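Local coordinates for protein serine-threonine phosphatase 2C (Toxoplasma gondii, PDB 2I44) that probably removes phosphate groups from serine and threonine residues of proteins as a PP2C-family phosphatase, and binds calcium ions, at residues V177-D182 / Q246-V251; V12-T17 / A24-D29. All coordinates share one frame; numbering follows the deposited sequence.

Contact 1: residues V177-D182 / Q246-V251; sequences VDHKPD and QPDVRV
His179 and Asp248 carry the direct side-chain contact between 177-182 and 246-251. The two side chains run past each other in opposite directions, and the NE2 edge of the His179 ring meets OD2 of Asp248. NE2 of His179 donates to OD2 of Asp248 over a short 2.5 Å, with a bent N-H...O angle of 141°. The planes of ring and carboxylate are turned 35° apart. OD2 lies somewhat off the ring plane, and NE2 approaches it from above the plane of the carboxylate. At His179, CG lies beside the backbone N (chi1 -66°), which swings the ring across to Asp248. The amide N of Gly156 bonds to ND1, so the imidazole is held at both nitrogens and its rotation is fixed; the ring of His154 stacks on it. OD2 has a second donor as well: a water at 2.8 Å from Asp248 OD2, which also donates to Val177 O at 2.7 Å. This carbonyl takes a further bond from His154 NE2, and the water closes a second bridge beside the direct one. Asp248 OD1 has a long, weak ion pair with Arg231. The pair is a His-carboxylate hydrogen bond, with the histidine buried, and it ties the Asp-His-Lys-Pro motif characteristic of PP2C phosphatases to segment 246-251, which runs into a strand of the beta sandwich.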
ATOM      1  N   VAL A 177      -2.207  -7.513   6.941  1.00 14.81           N
ATOM      2  CA  VAL A 177      -2.247  -7.297   8.380  1.00 15.22           C
ATOM      3  C   VAL A 177      -1.196  -6.219   8.694  1.00 12.76           C
ATOM      4  O   VAL A 177      -0.051  -6.328   8.266  1.00 12.64           O
ATOM      5  CB  VAL A 177      -1.908  -8.597   9.137  1.00 15.37           C
ATOM      6  CG1 VAL A 177      -1.788  -8.314  10.628  1.00 14.11           C
ATOM      7  CG2 VAL A 177      -3.004  -9.647   8.873  1.00 16.58           C
ATOM      8  N   ASP A 178      -1.589  -5.192   9.439  1.00 12.73           N
ATOM      9  CA  ASP A 178      -0.685  -4.088   9.757  1.00 13.89           C
ATOM     10  C   ASP A 178       0.617  -4.517  10.418  1.00 14.92           C
ATOM     11  O   ASP A 178       0.643  -5.457  11.207  1.00 14.13           O
ATOM     12  CB  ASP A 178      -1.354  -3.079  10.694  1.00 15.20           C
ATOM     13  CG  ASP A 178      -2.652  -2.519  10.141  1.00 18.06           C
ATOM     14  OD1 ASP A 178      -2.953  -2.739   8.944  1.00 19.40           O
ATOM     15  OD2 ASP A 178      -3.366  -1.844  10.913  1.00 16.37           O
ATOM     16  N   HIS A 179       1.698  -3.822  10.086  1.00 14.19           N
ATOM     17  CA  HIS A 179       2.983  -4.091  10.716  1.00 13.42           C
ATOM     18  C   HIS A 179       3.019  -3.130  11.901  1.00 14.52           C
ATOM     19  O   HIS A 179       3.242  -1.935  11.751  1.00 12.05           O
ATOM     20  CB  HIS A 179       4.136  -3.799   9.755  1.00 13.12           C
ATOM     21  CG  HIS A 179       4.180  -4.715   8.569  1.00 12.72           C
ATOM     22  ND1 HIS A 179       4.104  -4.256   7.273  1.00 11.38           N
ATOM     23  CD2 HIS A 179       4.314  -6.061   8.484  1.00 13.56           C
ATOM     24  CE1 HIS A 179       4.191  -5.276   6.439  1.00 11.13           C
ATOM     25  NE2 HIS A 179       4.320  -6.383   7.149  1.00 14.22           N
ATOM     26  N   LYS A 180       2.751  -3.663  13.080  1.00 15.92           N
ATOM     27  CA  LYS A 180       2.730  -2.874  14.300  1.00 18.40           C
ATOM     28  C   LYS A 180       3.939  -3.222  15.175  1.00 18.88           C
ATOM     29  O   LYS A 180       4.313  -4.384  15.301  1.00 18.18           O
ATOM     30  CB  LYS A 180       1.418  -3.137  15.053  1.00 22.08           C
ATOM     31  CG  LYS A 180       0.156  -2.698  14.290  1.00 25.63           C
ATOM     32  CD  LYS A 180       0.185  -1.191  13.992  1.00 30.92           C
ATOM     33  CE  LYS A 180      -1.125  -0.695  13.349  1.00 32.76           C
ATOM     34  NZ  LYS A 180      -1.135   0.787  13.115  1.00 33.84           N
ATOM     35  N   PRO A 181       4.564  -2.206  15.779  1.00 19.08           N
ATOM     36  CA  PRO A 181       5.735  -2.398  16.638  1.00 20.19           C
ATOM     37  C   PRO A 181       5.535  -3.333  17.830  1.00 18.94           C
ATOM     38  O   PRO A 181       6.498  -3.918  18.330  1.00 18.29           O
ATOM     39  CB  PRO A 181       6.095  -0.971  17.053  1.00 19.93           C
ATOM     40  CG  PRO A 181       4.802  -0.252  16.989  1.00 21.63           C
ATOM     41  CD  PRO A 181       4.186  -0.784  15.726  1.00 20.45           C
ATOM     42  N   ASP A 182       4.300  -3.477  18.297  1.00 17.67           N
ATOM     43  CA  ASP A 182       4.069  -4.370  19.425  1.00 18.47           C
ATOM     44  C   ASP A 182       3.820  -5.830  19.042  1.00 17.81           C
ATOM     45  O   ASP A 182       3.722  -6.687  19.919  1.00 18.04           O
ATOM     46  CB  ASP A 182       2.953  -3.843  20.348  1.00 20.56           C
ATOM     47  CG  ASP A 182       1.701  -3.442  19.605  1.00 23.48           C
ATOM     48  OD1 ASP A 182       1.751  -3.309  18.364  1.00 26.07           O
ATOM     49  OD2 ASP A 182       0.664  -3.233  20.278  1.00 23.93           O
ATOM     50  N   GLN A 246      10.999  -5.134   4.356  1.00 17.03           N
ATOM     51  CA  GLN A 246      10.581  -6.472   3.941  1.00 18.38           C
ATOM     52  C   GLN A 246       9.058  -6.487   3.885  1.00 17.96           C
ATOM     53  O   GLN A 246       8.397  -6.339   4.906  1.00 19.03           O
ATOM     54  CB  GLN A 246      11.066  -7.507   4.963  1.00 19.45           C
ATOM     55  CG  GLN A 246      10.535  -8.922   4.757  1.00 20.72           C
ATOM     56  CD  GLN A 246      10.948  -9.499   3.420  1.00 21.52           C
ATOM     57  OE1 GLN A 246      10.143  -9.583   2.488  1.00 21.69           O
ATOM     58  NE2 GLN A 246      12.214  -9.885   3.312  1.00 17.08           N
ATOM     59  N   PRO A 247       8.480  -6.646   2.687  1.00 18.69           N
ATOM     60  CA  PRO A 247       7.017  -6.663   2.609  1.00 18.44           C
ATOM     61  C   PRO A 247       6.449  -8.049   2.856  1.00 18.11           C
ATOM     62  O   PRO A 247       7.151  -9.047   2.708  1.00 17.55           O
ATOM     63  CB  PRO A 247       6.756  -6.215   1.179  1.00 18.33           C
ATOM     64  CG  PRO A 247       7.889  -6.899   0.439  1.00 18.45           C
ATOM     65  CD  PRO A 247       9.078  -6.606   1.336  1.00 17.57           C
ATOM     66  N   ASP A 248       5.192  -8.114   3.273  1.00 18.64           N
ATOM     67  CA  ASP A 248       4.549  -9.416   3.415  1.00 21.07           C
ATOM     68  C   ASP A 248       3.930  -9.528   2.030  1.00 19.92           C
ATOM     69  O   ASP A 248       3.375  -8.552   1.522  1.00 20.78           O
ATOM     70  CB  ASP A 248       3.456  -9.417   4.499  1.00 22.87           C
ATOM     71  CG  ASP A 248       4.025  -9.585   5.901  1.00 27.34           C
ATOM     72  OD1 ASP A 248       4.828 -10.518   6.111  1.00 33.39           O
ATOM     73  OD2 ASP A 248       3.671  -8.794   6.795  1.00 30.60           O
ATOM     74  N   VAL A 249       4.052 -10.686   1.398  1.00 20.05           N
ATOM     75  CA  VAL A 249       3.503 -10.852   0.062  1.00 17.99           C
ATOM     76  C   VAL A 249       2.508 -11.997   0.035  1.00 18.42           C
ATOM     77  O   VAL A 249       2.712 -13.023   0.686  1.00 19.48           O
ATOM     78  CB  VAL A 249       4.629 -11.112  -0.969  1.00 16.89           C
ATOM     79  CG1 VAL A 249       4.054 -11.173  -2.374  1.00 16.84           C
ATOM     80  CG2 VAL A 249       5.676 -10.005  -0.878  1.00 16.47           C
ATOM     81  N   ARG A 250       1.429 -11.802  -0.717  1.00 18.61           N
ATOM     82  CA  ARG A 250       0.366 -12.792  -0.853  1.00 19.49           C
ATOM     83  C   ARG A 250      -0.182 -12.793  -2.280  1.00 20.14           C
ATOM     84  O   ARG A 250      -0.611 -11.757  -2.793  1.00 19.07           O
ATOM     85  CB  ARG A 250      -0.767 -12.483   0.135  1.00 19.63           C
ATOM     86  CG  ARG A 250      -1.991 -13.389   0.019  1.00 24.26           C
ATOM     87  CD  ARG A 250      -3.052 -13.043   1.070  1.00 28.63           C
ATOM     88  NE  ARG A 250      -4.237 -13.895   0.973  1.00 31.74           N
ATOM     89  CZ  ARG A 250      -5.316 -13.781   1.748  1.00 33.64           C
ATOM     90  NH1 ARG A 250      -5.371 -12.846   2.686  1.00 33.89           N
ATOM     91  NH2 ARG A 250      -6.345 -14.605   1.585  1.00 33.80           N
ATOM     92  N   VAL A 251      -0.151 -13.957  -2.924  1.00 20.22           N
ATOM     93  CA  VAL A 251      -0.659 -14.085  -4.280  1.00 19.47           C
ATOM     94  C   VAL A 251      -2.022 -14.779  -4.252  1.00 20.27           C
ATOM     95  O   VAL A 251      -2.154 -15.898  -3.761  1.00 18.79           O
ATOM     96  CB  VAL A 251       0.296 -14.910  -5.182  1.00 21.11           C
ATOM     97  CG1 VAL A 251      -0.289 -15.024  -6.587  1.00 20.83           C
ATOM     98  CG2 VAL A 251       1.673 -14.256  -5.235  1.00 20.18           C
TER
HETATM   99  O   HOH W   1       1.762  -8.266   8.827  1.00 29.99           O

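Contact 2: residues V12-T17 / A24-D29; sequences VPLPPT and AAIFTD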
ATOM      1  N   VAL A  12      -3.109  10.994 -10.349  1.00 19.32           N
ATOM      2  CA  VAL A  12      -4.105  12.014 -10.039  1.00 19.58           C
ATOM      3  C   VAL A  12      -5.446  11.331  -9.877  1.00 19.15           C
ATOM      4  O   VAL A  12      -5.618  10.204 -10.329  1.00 20.79           O
ATOM      5  CB  VAL A  12      -4.231  13.058 -11.182  1.00 18.98           C
ATOM      6  CG1 VAL A  12      -2.954  13.862 -11.301  1.00 17.34           C
ATOM      7  CG2 VAL A  12      -4.549  12.351 -12.506  1.00 17.51           C
ATOM      8  N   PRO A  13      -6.411  12.000  -9.221  1.00 21.07           N
ATOM      9  CA  PRO A  13      -7.742  11.415  -9.027  1.00 21.11           C
ATOM     10  C   PRO A  13      -8.261  10.858 -10.349  1.00 23.69           C
ATOM     11  O   PRO A  13      -8.131  11.492 -11.395  1.00 23.68           O
ATOM     12  CB  PRO A  13      -8.565  12.597  -8.525  1.00 20.11           C
ATOM     13  CG  PRO A  13      -7.563  13.353  -7.706  1.00 19.46           C
ATOM     14  CD  PRO A  13      -6.321  13.326  -8.580  1.00 20.37           C
ATOM     15  N   LEU A  14      -8.840   9.666 -10.296  1.00 25.40           N
ATOM     16  CA  LEU A  14      -9.350   9.004 -11.487  1.00 26.42           C
ATOM     17  C   LEU A  14     -10.830   8.653 -11.372  1.00 27.49           C
ATOM     18  O   LEU A  14     -11.205   7.768 -10.611  1.00 26.15           O
ATOM     19  CB  LEU A  14      -8.548   7.719 -11.735  1.00 26.40           C
ATOM     20  CG  LEU A  14      -8.929   6.771 -12.881  1.00 26.83           C
ATOM     21  CD1 LEU A  14      -8.553   7.385 -14.221  1.00 26.16           C
ATOM     22  CD2 LEU A  14      -8.204   5.441 -12.700  1.00 27.25           C
ATOM     23  N   PRO A  15     -11.697   9.364 -12.108  1.00 27.83           N
ATOM     24  CA  PRO A  15     -13.117   9.016 -12.008  1.00 27.76           C
ATOM     25  C   PRO A  15     -13.303   7.629 -12.629  1.00 26.38           C
ATOM     26  O   PRO A  15     -12.383   7.101 -13.251  1.00 24.24           O
ATOM     27  CB  PRO A  15     -13.795  10.115 -12.820  1.00 29.17           C
ATOM     28  CG  PRO A  15     -12.901  11.298 -12.574  1.00 31.30           C
ATOM     29  CD  PRO A  15     -11.523  10.683 -12.742  1.00 29.63           C
ATOM     30  N   PRO A  16     -14.494   7.026 -12.469  1.00 27.11           N
ATOM     31  CA  PRO A  16     -14.813   5.698 -13.008  1.00 26.70           C
ATOM     32  C   PRO A  16     -14.291   5.498 -14.430  1.00 25.61           C
ATOM     33  O   PRO A  16     -14.800   6.102 -15.365  1.00 26.06           O
ATOM     34  CB  PRO A  16     -16.335   5.668 -12.945  1.00 27.73           C
ATOM     35  CG  PRO A  16     -16.613   6.448 -11.691  1.00 27.26           C
ATOM     36  CD  PRO A  16     -15.680   7.627 -11.825  1.00 26.63           C
ATOM     37  N   THR A  17     -13.291   4.635 -14.586  1.00 25.74           N
ATOM     38  CA  THR A  17     -12.686   4.370 -15.894  1.00 25.76           C
ATOM     39  C   THR A  17     -12.630   2.870 -16.205  1.00 26.65           C
ATOM     40  O   THR A  17     -12.118   2.078 -15.406  1.00 25.57           O
ATOM     41  CB  THR A  17     -11.257   4.950 -15.948  1.00 25.25           C
ATOM     42  OG1 THR A  17     -11.299   6.347 -15.627  1.00 25.50           O
ATOM     43  CG2 THR A  17     -10.653   4.769 -17.331  1.00 25.84           C
ATOM     44  N   ALA A  24     -11.665   1.025 -12.694  1.00 21.95           N
ATOM     45  CA  ALA A  24     -11.011   1.617 -11.546  1.00 20.81           C
ATOM     46  C   ALA A  24     -11.404   3.053 -11.292  1.00 21.19           C
ATOM     47  O   ALA A  24     -11.835   3.772 -12.195  1.00 22.28           O
ATOM     48  CB  ALA A  24      -9.501   1.515 -11.704  1.00 22.51           C
ATOM     49  N   ALA A  25     -11.249   3.457 -10.039  1.00 19.18           N
ATOM     50  CA  ALA A  25     -11.561   4.809  -9.610  1.00 19.06           C
ATOM     51  C   ALA A  25     -10.604   5.140  -8.480  1.00 19.37           C
ATOM     52  O   ALA A  25     -10.215   4.258  -7.713  1.00 18.50           O
ATOM     53  CB  ALA A  25     -12.998   4.890  -9.122  1.00 19.10           C
ATOM     54  N   ILE A  26     -10.207   6.403  -8.384  1.00 16.48           N
ATOM     55  CA  ILE A  26      -9.295   6.818  -7.328  1.00 17.07           C
ATOM     56  C   ILE A  26      -9.724   8.188  -6.849  1.00 18.07           C
ATOM     57  O   ILE A  26      -9.938   9.086  -7.656  1.00 19.60           O
ATOM     58  CB  ILE A  26      -7.837   6.933  -7.836  1.00 15.26           C
ATOM     59  CG1 ILE A  26      -7.437   5.674  -8.608  1.00 16.61           C
ATOM     60  CG2 ILE A  26      -6.888   7.132  -6.657  1.00 13.80           C
ATOM     61  CD1 ILE A  26      -6.083   5.792  -9.284  1.00 16.63           C
ATOM     62  N   PHE A  27      -9.845   8.347  -5.537  1.00 18.89           N
ATOM     63  CA  PHE A  27     -10.233   9.626  -4.961  1.00 18.41           C
ATOM     64  C   PHE A  27      -9.438   9.863  -3.687  1.00 18.39           C
ATOM     65  O   PHE A  27      -9.172   8.934  -2.930  1.00 15.75           O
ATOM     66  CB  PHE A  27     -11.726   9.650  -4.635  1.00 21.82           C
ATOM     67  CG  PHE A  27     -12.261  11.031  -4.366  1.00 24.11           C
ATOM     68  CD1 PHE A  27     -12.596  11.877  -5.422  1.00 25.72           C
ATOM     69  CD2 PHE A  27     -12.396  11.500  -3.063  1.00 24.77           C
ATOM     70  CE1 PHE A  27     -13.061  13.176  -5.185  1.00 25.73           C
ATOM     71  CE2 PHE A  27     -12.862  12.800  -2.813  1.00 26.12           C
ATOM     72  CZ  PHE A  27     -13.193  13.636  -3.877  1.00 26.73           C
ATOM     73  N   THR A  28      -9.061  11.113  -3.454  1.00 19.14           N
ATOM     74  CA  THR A  28      -8.298  11.463  -2.267  1.00 19.27           C
ATOM     75  C   THR A  28      -8.802  12.782  -1.694  1.00 20.77           C
ATOM     76  O   THR A  28      -9.425  13.576  -2.392  1.00 19.56           O
ATOM     77  CB  THR A  28      -6.789  11.597  -2.598  1.00 19.86           C
ATOM     78  OG1 THR A  28      -6.048  11.774  -1.385  1.00 19.85           O
ATOM     79  CG2 THR A  28      -6.539  12.793  -3.528  1.00 17.20           C
ATOM     80  N   ASP A  29      -8.529  13.011  -0.416  1.00 22.58           N
ATOM     81  CA  ASP A  29      -8.945  14.243   0.235  1.00 22.31           C
ATOM     82  C   ASP A  29      -7.976  14.536   1.364  1.00 21.65           C
ATOM     83  O   ASP A  29      -7.514  13.624   2.044  1.00 19.35           O
ATOM     84  CB  ASP A  29     -10.372  14.109   0.776  1.00 25.56           C
ATOM     85  CG  ASP A  29     -10.980  15.451   1.142  1.00 26.98           C
ATOM     86  OD1 ASP A  29     -10.480  16.100   2.084  1.00 28.99           O
ATOM     87  OD2 ASP A  29     -11.954  15.860   0.477  1.00 29.56           O
TER
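Leu14 and Ile26 meet across an antiparallel pair, and their first torsions aim them at each other. In Leu14 CG stands anti to the backbone N (chi1 176°), which carries CD2 along the strand toward Ala24, 4.3 Å from Ala24 CB. In Ile26 it is CG1 that sits beside the backbone N (chi1 -49°), bringing that branch within 3.9 Å of Leu14 CB; the two side chains cross at a slant. Beneath them the backbones exchange two hydrogen bonds, Leu14 N to Ile26 O at 2.9 Å and Ile26 N to Leu14 O at 2.8 Å. Leu14 O also takes a CA-H...O contact from Ala25 CA at 3.1 Å. The ladder then slips by one residue, a beta bulge at Pro15 and Pro16, and resumes where Thr17 and Ala24 exchange a second pair of backbone bonds. Across the corner at Pro16, Thr17 OG1 donates to Pro15 O over 2.7 Å. Leu14, Ala24 and Ile26 face Leu42 of strand 38-43 in the opposing sheet, with Phe40 also meeting Ile26, while backbone bonds from Ala25 and Phe27 go on to strand 313-320. Proline nitrogens carry no hydrogen, so Pro15 and Pro16 cannot donate to the neighbouring strand: the backbone grip rests on both the N-H and the C=O of Leu14 and of Thr17, on the two sides of the prolines, with apolar packing on the sandwich side.

In the fold
Contact 2 is complete near the N-terminus, well before contact 1 begins, and the chain's centre lies between them, with about 26 Å between the contact centres and about 18 Å at their nearest atoms. They share no strand. Contact 2 sits at the 17-19 edge of one six-stranded antiparallel sheet, whose other outermost strand, 169-174, leads into the loop of contact 1. That loop then reaches strand 248-253 of the second sheet. Helix 291-305 packs beside strand 22-29, while helix 98-130 packs against 246-251. The contacts thus fasten separate parts of the helix-flanked beta sandwich typical of PP2C phosphatases, and the calcium-binding residues belong to neither.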